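Local coordinates for protein putative glucosidase lplD, ALPHA-GALACTURONIDASE (Bacillus subtilis, PDB 3FEF) that hydrolyses alpha-1,4-linked galacturonate oligomers, releasing alpha-D-galacturonate with the help of NAD(+) and a manganese ion, at residues A[125-130]-A[153-158]; A[140-145]-A[161-166]; A[174-179]-A[197-202]; A[189-194]-A[213-218]. All coordinates share one frame; numbering follows the deposited sequence.

Contact 1 of 4, residues A[125-130]-A[153-158]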
loop_
_atom_site.group_PDB
_atom_site.type_symbol
_atom_site.label_atom_id
_atom_site.label_comp_id
_atom_site.label_asym_id
_atom_site.label_seq_id
_atom_site.Cartn_x
_atom_site.Cartn_y
_atom_site.Cartn_z
ATOM N N ILE A 125 -23.810 17.259 12.421
ATOM C CA ILE A 125 -25.082 16.537 12.387
ATOM C C ILE A 125 -24.852 15.029 12.217
ATOM O O ILE A 125 -25.506 14.212 12.859
ATOM C CB ILE A 125 -26.004 17.071 11.274
ATOM C CG1 ILE A 125 -26.318 18.550 11.515
ATOM C CG2 ILE A 125 -27.297 16.263 11.213
ATOM C CD1 ILE A 125 -27.278 19.152 10.488
ATOM N N PHE A 126 -23.905 14.651 11.363
ATOM C CA PHE A 126 -23.687 13.235 11.106
ATOM C C PHE A 126 -22.819 12.574 12.177
ATOM O O PHE A 126 -22.959 11.376 12.449
ATOM C CB PHE A 126 -23.158 13.003 9.683
ATOM C CG PHE A 126 -24.242 12.999 8.644
ATOM C CD1 PHE A 126 -24.693 11.798 8.095
ATOM C CD2 PHE A 126 -24.844 14.189 8.247
ATOM C CE1 PHE A 126 -25.722 11.790 7.140
ATOM C CE2 PHE A 126 -25.883 14.194 7.283
ATOM C CZ PHE A 126 -26.319 12.995 6.737
ATOM N N ALA A 127 -21.936 13.354 12.799
ATOM C CA ALA A 127 -21.194 12.867 13.957
ATOM C C ALA A 127 -22.180 12.446 15.038
ATOM O O ALA A 127 -22.018 11.394 15.661
ATOM C CB ALA A 127 -20.252 13.953 14.495
ATOM N N GLU A 128 -23.206 13.270 15.252
ATOM C CA GLU A 128 -24.236 12.975 16.248
ATOM C C GLU A 128 -25.081 11.753 15.855
ATOM O O GLU A 128 -25.397 10.907 16.683
ATOM C CB GLU A 128 -25.151 14.198 16.493
ATOM C CG GLU A 128 -26.297 13.886 17.477
ATOM C CD GLU A 128 -27.075 15.113 17.959
ATOM O OE1 GLU A 128 -27.324 16.056 17.165
ATOM O OE2 GLU A 128 -27.467 15.122 19.153
ATOM N N ILE A 129 -25.450 11.666 14.585
ATOM C CA ILE A 129 -26.161 10.490 14.093
ATOM C C ILE A 129 -25.295 9.241 14.250
ATOM O O ILE A 129 -25.748 8.207 14.741
ATOM C CB ILE A 129 -26.595 10.684 12.638
ATOM C CG1 ILE A 129 -27.770 11.673 12.578
ATOM C CG2 ILE A 129 -26.975 9.357 12.030
ATOM C CD1 ILE A 129 -28.071 12.208 11.144
ATOM N N ALA A 130 -24.027 9.345 13.875
ATOM C CA ALA A 130 -23.138 8.186 13.991
ATOM C C ALA A 130 -22.973 7.694 15.433
ATOM O O ALA A 130 -22.843 6.484 15.669
ATOM C CB ALA A 130 -21.751 8.480 13.356
ATOM N N THR A 153 -21.189 10.617 4.416
ATOM C CA THR A 153 -20.918 9.209 4.583
ATOM C C THR A 153 -19.555 9.020 5.247
ATOM O O THR A 153 -19.382 8.127 6.065
ATOM C CB THR A 153 -21.000 8.491 3.228
ATOM O OG1 THR A 153 -22.252 8.842 2.615
ATOM C CG2 THR A 153 -20.941 7.003 3.417
ATOM N N ARG A 154 -18.587 9.863 4.894
ATOM C CA ARG A 154 -17.253 9.690 5.436
ATOM C C ARG A 154 -17.234 9.971 6.927
ATOM O O ARG A 154 -16.471 9.355 7.657
ATOM C CB ARG A 154 -16.260 10.614 4.746
ATOM C CG ARG A 154 -14.862 10.453 5.283
ATOM C CD ARG A 154 -14.190 9.127 4.861
ATOM N NE ARG A 154 -12.757 9.293 5.092
ATOM C CZ ARG A 154 -12.074 8.690 6.055
ATOM N NH1 ARG A 154 -12.659 7.806 6.846
ATOM N NH2 ARG A 154 -10.798 8.958 6.208
ATOM N N VAL A 155 -18.083 10.896 7.368
ATOM C CA VAL A 155 -18.148 11.286 8.777
ATOM C C VAL A 155 -18.695 10.122 9.573
ATOM O O VAL A 155 -18.211 9.831 10.660
ATOM C CB VAL A 155 -19.007 12.573 8.987
ATOM C CG1 VAL A 155 -19.331 12.807 10.489
ATOM C CG2 VAL A 155 -18.301 13.791 8.378
ATOM N N LEU A 156 -19.704 9.439 9.028
ATOM C CA LEU A 156 -20.207 8.239 9.691
ATOM C C LEU A 156 -19.050 7.282 10.072
ATOM O O LEU A 156 -18.959 6.818 11.213
ATOM C CB LEU A 156 -21.254 7.532 8.813
ATOM C CG LEU A 156 -22.549 8.313 8.595
ATOM C CD1 LEU A 156 -23.587 7.552 7.751
ATOM C CD2 LEU A 156 -23.135 8.722 9.969
ATOM N N TYR A 157 -18.178 6.973 9.111
ATOM C CA TYR A 157 -17.108 6.017 9.363
ATOM C C TYR A 157 -16.029 6.570 10.292
ATOM O O TYR A 157 -15.426 5.818 11.053
ATOM C CB TYR A 157 -16.467 5.523 8.049
ATOM C CG TYR A 157 -17.284 4.448 7.370
ATOM C CD1 TYR A 157 -18.265 4.782 6.443
ATOM C CD2 TYR A 157 -17.102 3.109 7.680
ATOM C CE1 TYR A 157 -19.034 3.811 5.824
ATOM C CE2 TYR A 157 -17.875 2.112 7.054
ATOM C CZ TYR A 157 -18.835 2.484 6.132
ATOM O OH TYR A 157 -19.616 1.532 5.508
ATOM N N LYS A 158 -15.777 7.870 10.213
ATOM C CA LYS A 158 -14.750 8.482 11.039
ATOM C C LYS A 158 -15.184 8.470 12.494
ATOM O O LYS A 158 -14.371 8.286 13.405
ATOM C CB LYS A 158 -14.453 9.916 10.592
ATOM C CG LYS A 158 -13.704 10.022 9.264
ATOM C CD LYS A 158 -13.594 11.483 8.782
ATOM C CE LYS A 158 -12.513 12.251 9.533
ATOM N NZ LYS A 158 -11.131 11.881 9.056
#
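Segments 125-130 and 153-158 are short pieces of helices 112-136 and 149-159. Their axes approach to 8.4 Å and run in the same general sense, with a signed crossing angle of -45°. The backbones come nearest at Ala130 and Leu156, whose CA atoms are 5.2 Å apart, a closeness that the small alanine side chain permits. No hydrogen bond links the segments, so the contact rests on apolar groups.

Leu156 carries the largest share. Its CG stands anti to its own carbonyl carbon (chi1 -66°) and the next torsion is extended, which delivers CD2 to helix 112-136. That one methyl lies 3.7 Å from Ala130 CB and 3.6 Å from the carbonyl oxygen Phe126 O, an atom already engaged by Ala130 N within its helix. It also meets the Phe126 ring at the edge, in the ring plane, 3.9 Å from Phe126 CD1, so the two side chains cross obliquely and the methyl meets the rim of the ring. Val155, one residue earlier, turns CG1 anti to its backbone N (chi1 168°) and sets this methyl against the helix backbone, 3.5 Å from Ala127 N, with Phe126 CB beside it at 3.9 Å. Every residue that touches is buried.

Beyond the pair, Phe126 also rests on Ile83 and Thr146, while salt bridges from Arg154 to Glu397 and from Lys158 to Asp401 tie helix 149-159 to helix 383-405. Two neighbouring helices packed together beside a parallel sheet are characteristic of the Rossmann-type NAD-binding domain of family 4 glycosyl hydrolases.

Contact 2 of 4, residues A[140-145]-A[161-166]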
loop_
_atom_site.group_PDB
_atom_site.type_symbol
_atom_site.label_atom_id
_atom_site.label_comp_id
_atom_site.label_asym_id
_atom_site.label_seq_id
_atom_site.Cartn_x
_atom_site.Cartn_y
_atom_site.Cartn_z
ATOM N N SER A 140 -27.142 -2.338 12.773
ATOM C CA SER A 140 -28.031 -2.061 11.645
ATOM C C SER A 140 -27.241 -1.687 10.394
ATOM O O SER A 140 -26.086 -1.241 10.482
ATOM C CB SER A 140 -28.973 -0.920 11.997
ATOM O OG SER A 140 -28.220 0.192 12.468
ATOM N N TRP A 141 -27.858 -1.869 9.227
ATOM C CA TRP A 141 -27.338 -1.264 8.006
ATOM C C TRP A 141 -27.894 0.141 7.856
ATOM O O TRP A 141 -29.070 0.378 8.108
ATOM C CB TRP A 141 -27.645 -2.131 6.777
ATOM C CG TRP A 141 -26.675 -3.223 6.676
ATOM C CD1 TRP A 141 -26.793 -4.513 7.194
ATOM C CD2 TRP A 141 -25.385 -3.144 6.076
ATOM N NE1 TRP A 141 -25.646 -5.214 6.926
ATOM C CE2 TRP A 141 -24.770 -4.403 6.239
ATOM C CE3 TRP A 141 -24.693 -2.131 5.397
ATOM C CZ2 TRP A 141 -23.492 -4.676 5.744
ATOM C CZ3 TRP A 141 -23.426 -2.398 4.926
ATOM C CH2 TRP A 141 -22.838 -3.664 5.101
ATOM N N VAL A 142 -27.031 1.070 7.460
ATOM C CA VAL A 142 -27.368 2.493 7.347
ATOM C C VAL A 142 -27.341 2.879 5.869
ATOM O O VAL A 142 -26.348 2.658 5.193
ATOM C CB VAL A 142 -26.315 3.352 8.095
ATOM C CG1 VAL A 142 -26.705 4.817 8.085
ATOM C CG2 VAL A 142 -26.150 2.858 9.529
ATOM N N ILE A 143 -28.440 3.406 5.346
ATOM C CA ILE A 143 -28.422 3.908 3.985
ATOM C C ILE A 143 -28.550 5.417 3.987
ATOM O O ILE A 143 -29.578 5.945 4.340
ATOM C CB ILE A 143 -29.550 3.294 3.119
ATOM C CG1 ILE A 143 -29.569 1.768 3.260
ATOM C CG2 ILE A 143 -29.395 3.737 1.647
ATOM C CD1 ILE A 143 -30.717 1.117 2.480
ATOM N N ASN A 144 -27.498 6.112 3.576
ATOM C CA ASN A 144 -27.538 7.565 3.515
ATOM C C ASN A 144 -27.924 8.093 2.131
ATOM O O ASN A 144 -27.373 7.682 1.110
ATOM C CB ASN A 144 -26.185 8.149 3.950
ATOM C CG ASN A 144 -26.161 9.665 3.897
ATOM O OD1 ASN A 144 -27.112 10.329 4.307
ATOM N ND2 ASN A 144 -25.076 10.222 3.384
ATOM N N TYR A 145 -28.859 9.032 2.116
ATOM C CA TYR A 145 -29.329 9.670 0.912
ATOM C C TYR A 145 -28.969 11.152 0.900
ATOM O O TYR A 145 -29.193 11.836 -0.102
ATOM C CB TYR A 145 -30.851 9.573 0.830
ATOM C CG TYR A 145 -31.365 8.225 0.438
ATOM C CD1 TYR A 145 -31.189 7.747 -0.861
ATOM C CD2 TYR A 145 -32.045 7.432 1.345
ATOM C CE1 TYR A 145 -31.661 6.512 -1.237
ATOM C CE2 TYR A 145 -32.528 6.192 0.983
ATOM C CZ TYR A 145 -32.322 5.733 -0.313
ATOM O OH TYR A 145 -32.809 4.513 -0.689
ATOM N N PRO A 161 -16.124 3.843 13.345
ATOM C CA PRO A 161 -15.376 3.044 12.353
ATOM C C PRO A 161 -16.041 1.728 12.013
ATOM O O PRO A 161 -15.919 1.256 10.880
ATOM C CB PRO A 161 -14.011 2.808 13.029
ATOM C CG PRO A 161 -13.826 4.070 13.893
ATOM C CD PRO A 161 -15.241 4.412 14.386
ATOM N N GLY A 162 -16.752 1.137 12.971
ATOM C CA GLY A 162 -17.408 -0.151 12.716
ATOM C C GLY A 162 -18.791 -0.049 12.072
ATOM O O GLY A 162 -19.461 -1.060 11.842
ATOM N N ILE A 163 -19.246 1.169 11.801
ATOM C CA ILE A 163 -20.579 1.326 11.274
ATOM C C ILE A 163 -20.743 0.549 9.949
ATOM O O ILE A 163 -19.796 0.396 9.184
ATOM C CB ILE A 163 -20.890 2.808 11.047
ATOM C CG1 ILE A 163 -22.403 3.029 10.954
ATOM C CG2 ILE A 163 -20.163 3.317 9.810
ATOM C CD1 ILE A 163 -22.807 4.499 10.798
ATOM N N LYS A 164 -21.954 0.086 9.684
ATOM C CA LYS A 164 -22.292 -0.546 8.417
ATOM C C LYS A 164 -23.140 0.392 7.575
ATOM O O LYS A 164 -24.364 0.349 7.638
ATOM C CB LYS A 164 -23.037 -1.842 8.678
ATOM C CG LYS A 164 -22.150 -2.884 9.305
ATOM C CD LYS A 164 -22.940 -3.738 10.310
ATOM C CE LYS A 164 -23.543 -4.945 9.652
ATOM N NZ LYS A 164 -24.655 -5.409 10.495
ATOM N N ALA A 165 -22.479 1.236 6.787
ATOM C CA ALA A 165 -23.161 2.290 6.059
ATOM C C ALA A 165 -22.830 2.362 4.575
ATOM O O ALA A 165 -21.663 2.248 4.162
ATOM C CB ALA A 165 -22.866 3.663 6.710
ATOM N N ILE A 166 -23.866 2.618 3.783
ATOM C CA ILE A 166 -23.664 2.978 2.387
ATOM C C ILE A 166 -24.393 4.275 2.078
ATOM O O ILE A 166 -25.337 4.648 2.771
ATOM C CB ILE A 166 -24.177 1.906 1.467
ATOM C CG1 ILE A 166 -25.710 1.849 1.527
ATOM C CG2 ILE A 166 -23.599 0.540 1.881
ATOM C CD1 ILE A 166 -26.288 0.665 0.757
HETATM O O HOH W 1 -24.039 -0.051 11.747
#
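The Lys164 side chain crosses the indole of Trp141 at about a right angle and can be followed from CB outward. Its CB sits over the six-membered ring, 3.6 Å from the centroid and 9° off the normal, a CH-pi contact. CG leaves anti to the carbonyl carbon (chi1 -68°), and bends at chi2 and chi3 bring CD near Ser140 O and CE to 3.5 Å from Trp141 NE1. At the tip, NZ bonds to Glu139 O and Asn371 OD1; the same OD1 accepts from Trp141 NE1, so one amide oxygen receives both the ammonium group and the indole N-H. An alanine in place of Trp141 would remove the ring under the lysine chain and the NE1 bond, and would probably loosen the lysine's position.

The backbones pair in parallel. Val142 N binds Lys164 O, Ile166 N binds Val142 O at 2.9 Å, and Asn144 N binds Ile166 O at 2.7 Å with a nearly straight 173° angle. A water bridges Ser140 O and Lys164 N, beside the Val142 N bond.

Val142 CB meets Ala165 CB on the sheet face that helix 149-159 covers through Leu156; on the other, Ile143 and Ile166 lie side by side against helix 328-335. Strand 78-81 flanks 141-144, and helix 149-159 completes the beta-alpha-beta crossover to 164-167.

Contact 3 of 4, residues A[174-179]-A[197-202]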
loop_
_atom_site.group_PDB
_atom_site.type_symbol
_atom_site.label_atom_id
_atom_site.label_comp_id
_atom_site.label_asym_id
_atom_site.label_seq_id
_atom_site.Cartn_x
_atom_site.Cartn_y
_atom_site.Cartn_z
ATOM N N GLY A 174 -30.113 7.444 -14.407
ATOM C CA GLY A 174 -30.463 8.330 -15.521
ATOM C C GLY A 174 -29.560 8.137 -16.724
ATOM O O GLY A 174 -29.974 8.333 -17.861
ATOM N N THR A 175 -28.313 7.752 -16.484
ATOM C CA THR A 175 -27.412 7.486 -17.587
ATOM C C THR A 175 -27.693 6.128 -18.205
ATOM O O THR A 175 -27.592 5.954 -19.415
ATOM C CB THR A 175 -25.935 7.598 -17.166
ATOM O OG1 THR A 175 -25.721 8.924 -16.660
ATOM C CG2 THR A 175 -25.048 7.400 -18.379
ATOM N N GLN A 176 -28.063 5.168 -17.368
ATOM C CA GLN A 176 -28.519 3.899 -17.875
ATOM C C GLN A 176 -29.763 4.043 -18.769
ATOM O O GLN A 176 -29.860 3.390 -19.799
ATOM C CB GLN A 176 -28.799 2.957 -16.720
ATOM C CG GLN A 176 -27.559 2.265 -16.211
ATOM C CD GLN A 176 -27.859 1.425 -15.004
ATOM O OE1 GLN A 176 -28.225 1.953 -13.957
ATOM N NE2 GLN A 176 -27.708 0.106 -15.135
ATOM N N LYS A 177 -30.693 4.913 -18.397
ATOM C CA LYS A 177 -31.897 5.101 -19.210
ATOM C C LYS A 177 -31.525 5.768 -20.532
ATOM O O LYS A 177 -32.078 5.430 -21.580
ATOM C CB LYS A 177 -32.937 5.953 -18.480
ATOM C CG LYS A 177 -33.464 5.337 -17.177
ATOM C CD LYS A 177 -34.528 6.243 -16.531
ATOM C CE LYS A 177 -34.962 5.729 -15.158
ATOM N NZ LYS A 177 -35.551 4.366 -15.243
ATOM N N LEU A 178 -30.578 6.704 -20.477
ATOM C CA LEU A 178 -30.086 7.372 -21.679
ATOM C C LEU A 178 -29.484 6.355 -22.637
ATOM O O LEU A 178 -29.761 6.367 -23.827
ATOM C CB LEU A 178 -29.040 8.431 -21.322
ATOM C CG LEU A 178 -28.257 9.024 -22.504
ATOM C CD1 LEU A 178 -29.214 9.775 -23.445
ATOM C CD2 LEU A 178 -27.142 9.933 -22.025
ATOM N N LEU A 179 -28.641 5.475 -22.108
ATOM C CA LEU A 179 -28.036 4.428 -22.912
ATOM C C LEU A 179 -29.084 3.433 -23.447
ATOM O O LEU A 179 -28.981 2.970 -24.585
ATOM C CB LEU A 179 -26.972 3.696 -22.092
ATOM C CG LEU A 179 -25.688 4.455 -21.718
ATOM C CD1 LEU A 179 -24.939 3.685 -20.631
ATOM C CD2 LEU A 179 -24.792 4.639 -22.936
ATOM N N ILE A 197 -28.837 -2.551 -18.883
ATOM C CA ILE A 197 -27.665 -1.822 -19.327
ATOM C C ILE A 197 -26.638 -2.041 -18.242
ATOM O O ILE A 197 -26.691 -1.402 -17.201
ATOM C CB ILE A 197 -27.932 -0.315 -19.490
ATOM C CG1 ILE A 197 -29.185 -0.103 -20.348
ATOM C CG2 ILE A 197 -26.704 0.377 -20.146
ATOM C CD1 ILE A 197 -28.980 -0.603 -21.782
ATOM N N ARG A 198 -25.739 -2.982 -18.478
ATOM C CA ARG A 198 -24.805 -3.417 -17.459
ATOM C C ARG A 198 -23.584 -2.550 -17.591
ATOM O O ARG A 198 -22.876 -2.595 -18.612
ATOM C CB ARG A 198 -24.440 -4.880 -17.687
ATOM C CG ARG A 198 -25.669 -5.795 -17.720
ATOM C CD ARG A 198 -26.221 -6.047 -16.322
ATOM N NE ARG A 198 -27.543 -6.675 -16.363
ATOM C CZ ARG A 198 -28.298 -6.920 -15.290
ATOM N NH1 ARG A 198 -27.859 -6.606 -14.074
ATOM N NH2 ARG A 198 -29.495 -7.476 -15.430
ATOM N N VAL A 199 -23.345 -1.737 -16.579
ATOM C CA VAL A 199 -22.291 -0.763 -16.698
ATOM C C VAL A 199 -21.228 -0.987 -15.633
ATOM O O VAL A 199 -21.529 -1.428 -14.513
ATOM C CB VAL A 199 -22.864 0.693 -16.634
ATOM C CG1 VAL A 199 -23.783 0.971 -17.819
ATOM C CG2 VAL A 199 -23.591 0.947 -15.317
ATOM N N ASN A 200 -19.981 -0.697 -15.981
ATOM C CA ASN A 200 -18.934 -0.616 -14.986
ATOM C C ASN A 200 -18.753 0.838 -14.606
ATOM O O ASN A 200 -18.146 1.617 -15.345
ATOM C CB ASN A 200 -17.615 -1.209 -15.489
ATOM C CG ASN A 200 -16.534 -1.209 -14.411
ATOM O OD1 ASN A 200 -16.718 -1.789 -13.357
ATOM N ND2 ASN A 200 -15.418 -0.544 -14.668
ATOM N N VAL A 201 -19.286 1.202 -13.443
ATOM C CA VAL A 201 -19.351 2.596 -13.034
ATOM C C VAL A 201 -18.464 2.879 -11.808
ATOM O O VAL A 201 -18.360 2.056 -10.890
ATOM C CB VAL A 201 -20.805 2.976 -12.747
ATOM C CG1 VAL A 201 -21.327 2.188 -11.565
ATOM C CG2 VAL A 201 -20.951 4.492 -12.525
ATOM N N LEU A 202 -17.826 4.044 -11.802
ATOM C CA LEU A 202 -16.848 4.357 -10.779
ATOM C C LEU A 202 -16.561 5.851 -10.695
ATOM O O LEU A 202 -16.725 6.591 -11.670
ATOM C CB LEU A 202 -15.564 3.539 -10.978
ATOM C CG LEU A 202 -14.675 3.753 -12.227
ATOM C CD1 LEU A 202 -13.246 3.287 -11.955
ATOM C CD2 LEU A 202 -15.221 3.014 -13.450
#
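Gln176 reaches from helix 171-187 to Ile197 in segment 197-202. Its CG is anti to the carbonyl carbon (chi1 -83°) and chi2 is extended, so the chain stretches past Ile197, the two side chains running in opposite directions. The last torsion, -65°, then turns the amide so that NE2 donates to Ile197 O over 2.8 Å. The bond is well formed: 161° at the hydrogen, nearly along the C=O axis, with the oxygen almost in the amide plane.

Here a helix from the Rossmann-like part of the chain packs on an antiparallel sheet, in which 197-202 pairs with 207-215; the segment axes pass 9.0 Å apart. The family's proton donor is probably His170, whose side chain lies about 9 Å from that of Gln176.

Ile197 places CG2 anti to its backbone N, sending that methyl to within 3.8 Å of Leu179 CD1, while CG1 turns to the helix backbone, 3.6 Å from Gln176 O. Leu179 has CG anti to its carbonyl carbon and a nearly extended chi2, which lets CD1 also reach Val199 CG1 at 4.1 Å. Both contacts of the leucine are oblique crossings. Phe224 of helix 220-231 packs on Leu179, and Leu220 of that helix on Ile197.

Contact 4 of 4, residues A[189-194]-A[213-218]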
loop_
_atom_site.group_PDB
_atom_site.type_symbol
_atom_site.label_atom_id
_atom_site.label_comp_id
_atom_site.label_asym_id
_atom_site.label_seq_id
_atom_site.Cartn_x
_atom_site.Cartn_y
_atom_site.Cartn_z
ATOM N N ILE A 189 -33.578 -1.883 -31.531
ATOM C CA ILE A 189 -34.112 -2.909 -30.631
ATOM C C ILE A 189 -34.521 -2.384 -29.257
ATOM O O ILE A 189 -33.912 -1.462 -28.719
ATOM C CB ILE A 189 -33.144 -4.085 -30.478
ATOM C CG1 ILE A 189 -31.918 -3.685 -29.660
ATOM C CG2 ILE A 189 -32.721 -4.594 -31.851
ATOM C CD1 ILE A 189 -30.790 -4.701 -29.745
ATOM N N GLU A 190 -35.572 -2.980 -28.705
ATOM C CA GLU A 190 -36.071 -2.624 -27.380
ATOM C C GLU A 190 -35.098 -2.996 -26.270
ATOM O O GLU A 190 -34.333 -3.942 -26.383
ATOM C CB GLU A 190 -37.391 -3.341 -27.120
ATOM C CG GLU A 190 -38.456 -2.986 -28.115
ATOM C CD GLU A 190 -38.815 -1.527 -28.048
ATOM O OE1 GLU A 190 -39.366 -1.100 -27.010
ATOM O OE2 GLU A 190 -38.550 -0.805 -29.030
ATOM N N VAL A 191 -35.133 -2.237 -25.188
ATOM C CA VAL A 191 -34.474 -2.646 -23.956
ATOM C C VAL A 191 -35.574 -2.618 -22.931
ATOM O O VAL A 191 -36.200 -1.586 -22.745
ATOM C CB VAL A 191 -33.351 -1.689 -23.547
ATOM C CG1 VAL A 191 -32.879 -2.010 -22.139
ATOM C CG2 VAL A 191 -32.193 -1.787 -24.529
ATOM N N PRO A 192 -35.842 -3.769 -22.289
ATOM C CA PRO A 192 -36.972 -3.916 -21.368
ATOM C C PRO A 192 -36.774 -3.181 -20.034
ATOM O O PRO A 192 -37.736 -2.681 -19.455
ATOM C CB PRO A 192 -37.051 -5.439 -21.136
ATOM C CG PRO A 192 -35.930 -6.066 -21.949
ATOM C CD PRO A 192 -34.990 -4.972 -22.328
ATOM N N ARG A 193 -35.537 -3.114 -19.552
ATOM C CA ARG A 193 -35.251 -2.470 -18.269
ATOM C C ARG A 193 -33.902 -1.777 -18.300
ATOM O O ARG A 193 -32.943 -2.300 -18.879
ATOM C CB ARG A 193 -35.243 -3.511 -17.151
ATOM C CG ARG A 193 -36.611 -3.871 -16.609
ATOM C CD ARG A 193 -36.641 -5.316 -16.123
ATOM N NE ARG A 193 -35.344 -5.985 -16.243
ATOM C CZ ARG A 193 -34.577 -6.344 -15.218
ATOM N NH1 ARG A 193 -34.956 -6.093 -13.975
ATOM N NH2 ARG A 193 -33.422 -6.956 -15.438
ATOM N N ARG A 194 -33.815 -0.612 -17.663
ATOM C CA ARG A 194 -32.536 0.080 -17.574
ATOM C C ARG A 194 -31.514 -0.788 -16.840
ATOM O O ARG A 194 -30.316 -0.653 -17.058
ATOM C CB ARG A 194 -32.671 1.481 -16.956
ATOM C CG ARG A 194 -33.140 1.519 -15.502
ATOM C CD ARG A 194 -31.994 1.823 -14.549
ATOM N NE ARG A 194 -32.411 1.705 -13.154
ATOM C CZ ARG A 194 -31.813 0.933 -12.252
ATOM N NH1 ARG A 194 -30.741 0.222 -12.579
ATOM N NH2 ARG A 194 -32.270 0.898 -11.009
ATOM N N ALA A 213 -19.553 -0.850 -20.679
ATOM C CA ALA A 213 -20.993 -0.933 -20.692
ATOM C C ALA A 213 -21.459 -1.883 -21.787
ATOM O O ALA A 213 -20.866 -1.969 -22.871
ATOM C CB ALA A 213 -21.584 0.452 -20.904
ATOM N N SER A 214 -22.515 -2.614 -21.500
ATOM C CA SER A 214 -23.020 -3.546 -22.468
ATOM C C SER A 214 -24.512 -3.720 -22.319
ATOM O O SER A 214 -25.088 -3.509 -21.220
ATOM C CB SER A 214 -22.330 -4.896 -22.312
ATOM O OG SER A 214 -22.572 -5.441 -21.024
ATOM N N TYR A 215 -25.135 -4.091 -23.433
ATOM C CA TYR A 215 -26.494 -4.618 -23.411
ATOM C C TYR A 215 -26.394 -6.024 -24.005
ATOM O O TYR A 215 -26.033 -6.182 -25.178
ATOM C CB TYR A 215 -27.455 -3.734 -24.213
ATOM C CG TYR A 215 -28.807 -4.390 -24.360
ATOM C CD1 TYR A 215 -29.591 -4.648 -23.242
ATOM C CD2 TYR A 215 -29.264 -4.825 -25.603
ATOM C CE1 TYR A 215 -30.804 -5.290 -23.353
ATOM C CE2 TYR A 215 -30.491 -5.469 -25.732
ATOM C CZ TYR A 215 -31.253 -5.686 -24.598
ATOM O OH TYR A 215 -32.462 -6.317 -24.688
ATOM N N ARG A 216 -26.624 -7.051 -23.192
ATOM C CA ARG A 216 -26.380 -8.418 -23.650
ATOM C C ARG A 216 -24.978 -8.515 -24.222
ATOM O O ARG A 216 -24.006 -8.165 -23.565
ATOM C CB ARG A 216 -27.368 -8.800 -24.757
ATOM C CG ARG A 216 -28.773 -8.362 -24.444
ATOM C CD ARG A 216 -29.555 -9.458 -23.816
ATOM N NE ARG A 216 -30.546 -9.954 -24.767
ATOM C CZ ARG A 216 -31.862 -9.874 -24.588
ATOM N NH1 ARG A 216 -32.355 -9.341 -23.472
ATOM N NH2 ARG A 216 -32.686 -10.344 -25.521
ATOM N N HIS A 217 -24.886 -8.972 -25.465
ATOM C CA HIS A 217 -23.593 -9.209 -26.092
ATOM C C HIS A 217 -22.967 -7.952 -26.733
ATOM O O HIS A 217 -21.858 -8.001 -27.231
ATOM C CB HIS A 217 -23.734 -10.314 -27.131
ATOM C CG HIS A 217 -24.714 -9.992 -28.215
ATOM N ND1 HIS A 217 -26.081 -10.070 -28.034
ATOM C CD2 HIS A 217 -24.525 -9.593 -29.497
ATOM C CE1 HIS A 217 -26.692 -9.724 -29.155
ATOM N NE2 HIS A 217 -25.770 -9.428 -30.057
ATOM N N ILE A 218 -23.667 -6.828 -26.698
ATOM C CA ILE A 218 -23.228 -5.651 -27.430
ATOM C C ILE A 218 -22.437 -4.664 -26.563
ATOM O O ILE A 218 -22.857 -4.312 -25.466
ATOM C CB ILE A 218 -24.444 -4.925 -28.058
ATOM C CG1 ILE A 218 -25.124 -5.820 -29.096
ATOM C CG2 ILE A 218 -24.020 -3.612 -28.679
ATOM C CD1 ILE A 218 -26.651 -5.659 -29.142
#
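The CH-pi contact is the most sharply defined interaction between loop 189-194 and segment 213-218. Val191 CG2, anti to its own carbonyl carbon, stands 3.9 Å from the centroid of the Tyr215 ring and 9° off the normal, so the methyl sits over the middle of the face. Tyr215 meets it tip to tip because its CG is anti to the backbone N (chi1 171°), which carries the ring out toward the loop. The opposite face is occupied from within its own segment: Arg216 CG lies 3.5 Å above the plane, also over the centre, and the ring is thus clasped between two aliphatic groups.

The remaining apolar contacts are fewer and looser. Ile189 CD1 approaches the ring edge, near its plane, at 4.1 Å from Tyr215 CE2, and the same methyl touches Ile218 CD1 at 4.3 Å. Pro192 CD lies 4.3 Å from Tyr215 CE1, the two side chains crossing obliquely. An alanine in place of Tyr215 would remove the ring between Val191 and Arg216 and would probably leave the loop less firmly held.

Backbone hydrogen bonds shape the second segment. Tyr215 N binds Ile218 O and Ile218 N binds Tyr215 O at 2.9 Å, closing a type II' turn at the end of strand 207-215: a beta-hairpin with a two-residue loop, whose return strand is 218-219. Arg216 takes the first central position of the turn. The loop 189-194 connects helix 171-187 with strand 197-202, and Val183 of that helix packs on both Ile189 and Val191.

Among polar links to the surroundings, His217 O accepts from Arg370 NE of a neighbouring subunit.

How the contacts relate
The four contacts form two groups along the chain. Contacts 1 and 2 have interleaved segments and centres 9 Å apart; they share the Rossmann-type region, where Tyr157 OH binds Ala165 O at 2.6 Å and Thr153 OG1 lies 3.2 Å from Asn144 ND2, probably also a hydrogen bond, joining helix 149-159 to the parallel sheet. Contacts 3 and 4, likewise interleaved and 10 Å apart between centres, adjoin the antiparallel sheet, with a probable bond from Arg198 N to Ser214 O. Both reach a neighbouring subunit. Centres of contacts 2 and 3 are about 25 Å apart; strand 164-167 leads into helix 171-187, and the metal ligand Cys169 lies in that connection.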